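Local coordinates for beta-glucuronidase (Dictyoglomus thermophilum, PDB 6XXW), which probably hydrolyses beta-D-glucuronides, as a beta-glucuronidase of glycosyl hydrolase family 2, at residues I91-G96 / V186-T191; V104-N109 / A123-F128. One frame throughout, in Å; residues are numbered along the deposited sequence.

Within the N-terminal sugar-binding region of this family 2 glycosidase, a wide loop holds a smaller one. From the N terminus the chain first reaches 91-96, on strand 90-99, and then strand 101-106, where 104-109 turns back into strand 109-115. The segment 123-128 next meets that turn, so contact 2 closes a short loop; contact 1 closes the wide one much later, when 186-191 returns beside 91-96. The two do not cross, since contact 2 lies wholly between the ends of contact 1. Strand 90-99, paired with 185-191 and 121-124, joins them: Ile91 N probably hydrogen-bonds to Glu124 OE2 and Ile91 O to Ile125 N, while Leu93 packs between layers, its CD2 3.5 Å from Val104 CG1.

Contact 1 (I91-G96 / V186-T191); sequences IFLRVG and VVIYTT
Phe92 and Tyr189 form an antiparallel hydrogen-bonded pair, and Arg94 with Val187 forms the next. Phe92 N reaches Tyr189 O at 2.7 Å and Arg94 N bonds to Val187 O; Tyr189 N and Val187 N return a bond each.

The aromatic contact is a CH-pi interaction, with Phe92 CB over one face of the Tyr189 ring, 3.6 Å from its centroid. The two rings, with planes 20° apart, are slid so far that they barely overlap. Tyr189 CG sits between its backbone N and carbonyl carbon (chi1 67°), which turns the ring toward strand 91-95. Its hydroxyl is hydrogen-bonded to Glu122, which also forms a salt bridge with Arg94 NE, while Arg94 NH2 bonds to Leu22 O; a leucine here would probably leave Glu122 without that hydroxyl and Phe92 CB without the ring face it rests on.

On the other face, aliphatic groups meet: Ile91 CG2 presses on Ile188 CG2 at a tight 3.5 Å, and Leu93 CD1 meets Ile188 CG1 at 3.6 Å.

In the jelly-roll-like beta sandwich of family 2 N-terminal domains, strand 90-99 lies between strands 185-191 and 121-124, and Leu93 and Val95 pack on strands 101-106 and 134-142 of the other layer.

Contact 2 (V104-N109 / A123-F128); sequences VYVNGN and AEISKF
Asn107 and Phe128 are joined by a side-chain-to-backbone hydrogen bond, while the Phe128 side chain lies against Val106 and Asn109. Phe128 CB lies 4.0 Å from Val106 CG1, a methyl that also approaches the Phe128 carbonyl. CG is anti to the carbonyl carbon (chi1 -49°), which sends the ring toward Asn109, and is itself 4.0 Å from Asn109 CB. Farther out, CD1 makes the closest approach, 3.4 Å to Asn109 CB, with Asn109 CG almost as near. CE1 meets the same two carbons more loosely. The Asn109 amide is inclined by 30° to the ring, and Lys127 CB covers one ring face over its centre.

The segment 104-109 carries the type I' turn, from Val106 to Asn109, of the beta hairpin made by strands 101-106 and 109-115. At the third position, Gly108, a CB would collide with the carbonyl O of Asn107, so the backbone there demands glycine. Val106 O is gripped twice, by Asn109 N and by Asn109 ND2; the second bond, in the amide plane, helps to hold the amide's rotation.

Val106 CG2 meets Ile125 CG2 at 4.0 Å, their side chains crossing at about a right angle. Asn107 ND2 donates to Phe128 O at 2.9 Å, tilted 17° from the carbonyl plane. Asn107 OD1 accepts from Ile136 N, and ND2 has a second partner in Asn135 OD1, anchoring the turn to strand 134-142.

Contact 1 (I91-G96 / V186-T191)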
loop_
_atom_site.group_PDB
_atom_site.type_symbol
_atom_site.label_atom_id
_atom_site.label_comp_id
_atom_site.label_asym_id
_atom_site.label_seq_id
_atom_site.Cartn_x
_atom_site.Cartn_y
_atom_site.Cartn_z
ATOM N N ILE A 91 3.052 -40.104 -34.279
ATOM C CA ILE A 91 2.731 -38.714 -33.994
ATOM C C ILE A 91 1.986 -38.684 -32.673
ATOM O O ILE A 91 0.896 -39.258 -32.561
ATOM C CB ILE A 91 1.896 -38.085 -35.113
ATOM C CG1 ILE A 91 2.606 -38.251 -36.461
ATOM C CG2 ILE A 91 1.604 -36.611 -34.795
ATOM C CD1 ILE A 91 1.798 -37.695 -37.620
ATOM N N PHE A 92 2.576 -38.041 -31.673
ATOM C CA PHE A 92 1.993 -38.005 -30.340
ATOM C C PHE A 92 1.510 -36.597 -30.034
ATOM O O PHE A 92 2.199 -35.612 -30.320
ATOM C CB PHE A 92 2.994 -38.451 -29.275
ATOM C CG PHE A 92 3.366 -39.913 -29.357
ATOM C CD1 PHE A 92 2.586 -40.876 -28.733
ATOM C CD2 PHE A 92 4.492 -40.313 -30.054
ATOM C CE1 PHE A 92 2.922 -42.223 -28.806
ATOM C CE2 PHE A 92 4.840 -41.655 -30.139
ATOM C CZ PHE A 92 4.055 -42.612 -29.507
ATOM N N LEU A 93 0.325 -36.512 -29.454
ATOM C CA LEU A 93 -0.238 -35.253 -28.994
ATOM C C LEU A 93 -0.242 -35.288 -27.478
ATOM O O LEU A 93 -0.889 -36.154 -26.892
ATOM C CB LEU A 93 -1.650 -35.069 -29.539
ATOM C CG LEU A 93 -2.496 -33.928 -28.985
ATOM C CD1 LEU A 93 -1.826 -32.611 -29.262
ATOM C CD2 LEU A 93 -3.829 -33.980 -29.665
ATOM N N ARG A 94 0.476 -34.357 -26.856
ATOM C CA ARG A 94 0.670 -34.339 -25.411
ATOM C C ARG A 94 0.067 -33.070 -24.819
ATOM O O ARG A 94 0.276 -31.969 -25.342
ATOM C CB ARG A 94 2.166 -34.435 -25.083
ATOM C CG ARG A 94 2.565 -33.981 -23.691
ATOM C CD ARG A 94 2.429 -35.117 -22.689
ATOM N NE ARG A 94 3.306 -36.241 -23.006
ATOM C CZ ARG A 94 4.461 -36.490 -22.393
ATOM N NH1 ARG A 94 4.892 -35.685 -21.422
ATOM N NH2 ARG A 94 5.186 -37.543 -22.760
ATOM N N VAL A 95 -0.689 -33.229 -23.735
ATOM C CA VAL A 95 -1.227 -32.102 -22.972
ATOM C C VAL A 95 -0.541 -32.129 -21.614
ATOM O O VAL A 95 -0.636 -33.123 -20.885
ATOM C CB VAL A 95 -2.757 -32.177 -22.823
ATOM C CG1 VAL A 95 -3.273 -30.988 -21.995
ATOM C CG2 VAL A 95 -3.429 -32.216 -24.177
ATOM N N GLY A 96 0.177 -31.054 -21.289
ATOM C CA GLY A 96 0.959 -31.052 -20.068
ATOM C C GLY A 96 0.101 -31.139 -18.820
ATOM O O GLY A 96 0.457 -31.833 -17.862
ATOM N N VAL A 186 0.646 -27.681 -24.665
ATOM C CA VAL A 186 0.166 -28.695 -25.593
ATOM C C VAL A 186 1.199 -28.810 -26.702
ATOM O O VAL A 186 1.565 -27.804 -27.318
ATOM C CB VAL A 186 -1.199 -28.308 -26.175
ATOM C CG1 VAL A 186 -1.686 -29.394 -27.133
ATOM C CG2 VAL A 186 -2.228 -28.046 -25.053
ATOM N N VAL A 187 1.694 -30.022 -26.956
ATOM C CA VAL A 187 2.694 -30.190 -28.005
ATOM C C VAL A 187 2.387 -31.446 -28.809
ATOM O O VAL A 187 1.720 -32.372 -28.342
ATOM C CB VAL A 187 4.142 -30.250 -27.451
ATOM C CG1 VAL A 187 4.415 -29.091 -26.472
ATOM C CG2 VAL A 187 4.392 -31.583 -26.785
ATOM N N ILE A 188 2.883 -31.456 -30.039
ATOM C CA ILE A 188 2.851 -32.627 -30.905
ATOM C C ILE A 188 4.291 -33.015 -31.197
ATOM O O ILE A 188 5.123 -32.154 -31.495
ATOM C CB ILE A 188 2.071 -32.353 -32.202
ATOM C CG1 ILE A 188 0.633 -31.976 -31.868
ATOM C CG2 ILE A 188 2.044 -33.598 -33.075
ATOM C CD1 ILE A 188 -0.249 -31.845 -33.072
ATOM N N TYR A 189 4.603 -34.296 -31.074
ATOM C CA TYR A 189 5.970 -34.720 -31.313
ATOM C C TYR A 189 5.957 -36.032 -32.076
ATOM O O TYR A 189 4.971 -36.775 -32.044
ATOM C CB TYR A 189 6.771 -34.817 -29.997
ATOM C CG TYR A 189 6.350 -35.884 -29.015
ATOM C CD1 TYR A 189 5.345 -35.644 -28.074
ATOM C CD2 TYR A 189 6.989 -37.116 -28.990
ATOM C CE1 TYR A 189 4.975 -36.619 -27.147
ATOM C CE2 TYR A 189 6.622 -38.100 -28.074
ATOM C CZ TYR A 189 5.616 -37.849 -27.161
ATOM O OH TYR A 189 5.269 -38.829 -26.265
ATOM N N THR A 190 7.043 -36.280 -32.807
ATOM C CA THR A 190 7.210 -37.494 -33.593
ATOM C C THR A 190 8.245 -38.408 -32.957
ATOM O O THR A 190 9.167 -37.953 -32.273
ATOM C CB THR A 190 7.665 -37.181 -35.025
ATOM O OG1 THR A 190 8.936 -36.509 -34.982
ATOM C CG2 THR A 190 6.656 -36.301 -35.732
ATOM N N THR A 191 8.103 -39.703 -33.215
ATOM C CA THR A 191 9.128 -40.699 -32.952
ATOM C C THR A 191 9.141 -41.666 -34.127
ATOM O O THR A 191 8.172 -41.737 -34.890
ATOM C CB THR A 191 8.881 -41.485 -31.652
ATOM O OG1 THR A 191 7.930 -42.527 -31.903
ATOM C CG2 THR A 191 8.368 -40.581 -30.500
#

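Contact 2 (V104-N109 / A123-F128)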
loop_
_atom_site.group_PDB
_atom_site.type_symbol
_atom_site.label_atom_id
_atom_site.label_comp_id
_atom_site.label_asym_id
_atom_site.label_seq_id
_atom_site.Cartn_x
_atom_site.Cartn_y
_atom_site.Cartn_z
ATOM N N VAL A 104 -9.715 -34.846 -25.573
ATOM C CA VAL A 104 -8.936 -34.285 -26.676
ATOM C C VAL A 104 -9.466 -34.834 -27.997
ATOM O O VAL A 104 -9.535 -36.056 -28.186
ATOM C CB VAL A 104 -7.437 -34.595 -26.539
ATOM C CG1 VAL A 104 -6.674 -33.971 -27.698
ATOM C CG2 VAL A 104 -6.900 -34.076 -25.229
ATOM N N TYR A 105 -9.822 -33.931 -28.911
ATOM C CA TYR A 105 -10.351 -34.306 -30.216
ATOM C C TYR A 105 -9.423 -33.825 -31.317
ATOM O O TYR A 105 -9.049 -32.648 -31.347
ATOM C CB TYR A 105 -11.742 -33.720 -30.452
ATOM C CG TYR A 105 -12.773 -34.154 -29.446
ATOM C CD1 TYR A 105 -12.827 -33.571 -28.182
ATOM C CD2 TYR A 105 -13.715 -35.132 -29.764
ATOM C CE1 TYR A 105 -13.784 -33.966 -27.251
ATOM C CE2 TYR A 105 -14.665 -35.533 -28.840
ATOM C CZ TYR A 105 -14.698 -34.944 -27.592
ATOM O OH TYR A 105 -15.637 -35.327 -26.667
ATOM N N VAL A 106 -9.094 -34.718 -32.244
ATOM C CA VAL A 106 -8.320 -34.378 -33.436
ATOM C C VAL A 106 -9.250 -34.546 -34.628
ATOM O O VAL A 106 -9.693 -35.665 -34.923
ATOM C CB VAL A 106 -7.068 -35.255 -33.568
ATOM C CG1 VAL A 106 -6.379 -35.004 -34.899
ATOM C CG2 VAL A 106 -6.112 -34.992 -32.390
ATOM N N ASN A 107 -9.562 -33.435 -35.304
ATOM C CA ASN A 107 -10.527 -33.425 -36.415
ATOM C C ASN A 107 -11.840 -34.100 -36.020
ATOM O O ASN A 107 -12.428 -34.869 -36.787
ATOM C CB ASN A 107 -9.925 -34.071 -37.662
ATOM C CG ASN A 107 -8.705 -33.323 -38.153
ATOM O OD1 ASN A 107 -8.725 -32.103 -38.235
ATOM N ND2 ASN A 107 -7.633 -34.044 -38.444
ATOM N N GLY A 108 -12.308 -33.806 -34.806
ATOM C CA GLY A 108 -13.545 -34.363 -34.300
ATOM C C GLY A 108 -13.439 -35.742 -33.683
ATOM O O GLY A 108 -14.430 -36.224 -33.121
ATOM N N ASN A 109 -12.280 -36.392 -33.767
ATOM C CA ASN A 109 -12.081 -37.731 -33.232
ATOM C C ASN A 109 -11.520 -37.667 -31.816
ATOM O O ASN A 109 -10.475 -37.054 -31.595
ATOM C CB ASN A 109 -11.118 -38.508 -34.118
ATOM C CG ASN A 109 -11.640 -38.694 -35.520
ATOM O OD1 ASN A 109 -12.421 -39.606 -35.769
ATOM N ND2 ASN A 109 -11.221 -37.820 -36.446
ATOM N N ALA A 123 -1.757 -39.083 -26.634
ATOM C CA ALA A 123 -2.274 -40.153 -27.472
ATOM C C ALA A 123 -1.517 -40.132 -28.787
ATOM O O ALA A 123 -0.987 -39.096 -29.192
ATOM C CB ALA A 123 -3.776 -39.994 -27.717
ATOM N N GLU A 124 -1.466 -41.282 -29.453
ATOM C CA GLU A 124 -0.912 -41.342 -30.799
ATOM C C GLU A 124 -2.036 -41.029 -31.774
ATOM O O GLU A 124 -3.129 -41.592 -31.658
ATOM C CB GLU A 124 -0.294 -42.715 -31.080
ATOM C CG GLU A 124 0.858 -42.650 -32.056
ATOM C CD GLU A 124 0.388 -42.629 -33.500
ATOM O OE1 GLU A 124 -0.696 -43.179 -33.783
ATOM O OE2 GLU A 124 1.107 -42.073 -34.352
ATOM N N ILE A 125 -1.791 -40.102 -32.703
ATOM C CA ILE A 125 -2.893 -39.525 -33.476
ATOM C C ILE A 125 -2.696 -39.649 -34.983
ATOM O O ILE A 125 -3.484 -39.097 -35.755
ATOM C CB ILE A 125 -3.126 -38.045 -33.099
ATOM C CG1 ILE A 125 -1.928 -37.179 -33.525
ATOM C CG2 ILE A 125 -3.408 -37.900 -31.595
ATOM C CD1 ILE A 125 -2.234 -35.650 -33.591
ATOM N N SER A 126 -1.678 -40.392 -35.426
ATOM C CA SER A 126 -1.422 -40.468 -36.865
ATOM C C SER A 126 -2.636 -40.994 -37.629
ATOM O O SER A 126 -2.830 -40.645 -38.800
ATOM C CB SER A 126 -0.194 -41.340 -37.134
ATOM O OG SER A 126 -0.424 -42.657 -36.696
ATOM N N LYS A 127 -3.484 -41.791 -36.974
ATOM C CA LYS A 127 -4.676 -42.321 -37.628
ATOM C C LYS A 127 -5.697 -41.238 -37.944
ATOM O O LYS A 127 -6.584 -41.463 -38.770
ATOM C CB LYS A 127 -5.327 -43.394 -36.746
ATOM N N PHE A 128 -5.600 -40.066 -37.320
ATOM C CA PHE A 128 -6.651 -39.067 -37.441
ATOM C C PHE A 128 -6.230 -37.783 -38.137
ATOM O O PHE A 128 -7.072 -36.889 -38.289
ATOM C CB PHE A 128 -7.202 -38.711 -36.053
ATOM C CG PHE A 128 -7.560 -39.908 -35.217
ATOM C CD1 PHE A 128 -8.737 -40.598 -35.447
ATOM C CD2 PHE A 128 -6.723 -40.338 -34.201
ATOM C CE1 PHE A 128 -9.083 -41.707 -34.667
ATOM C CE2 PHE A 128 -7.059 -41.442 -33.422
ATOM C CZ PHE A 128 -8.242 -42.123 -33.658
#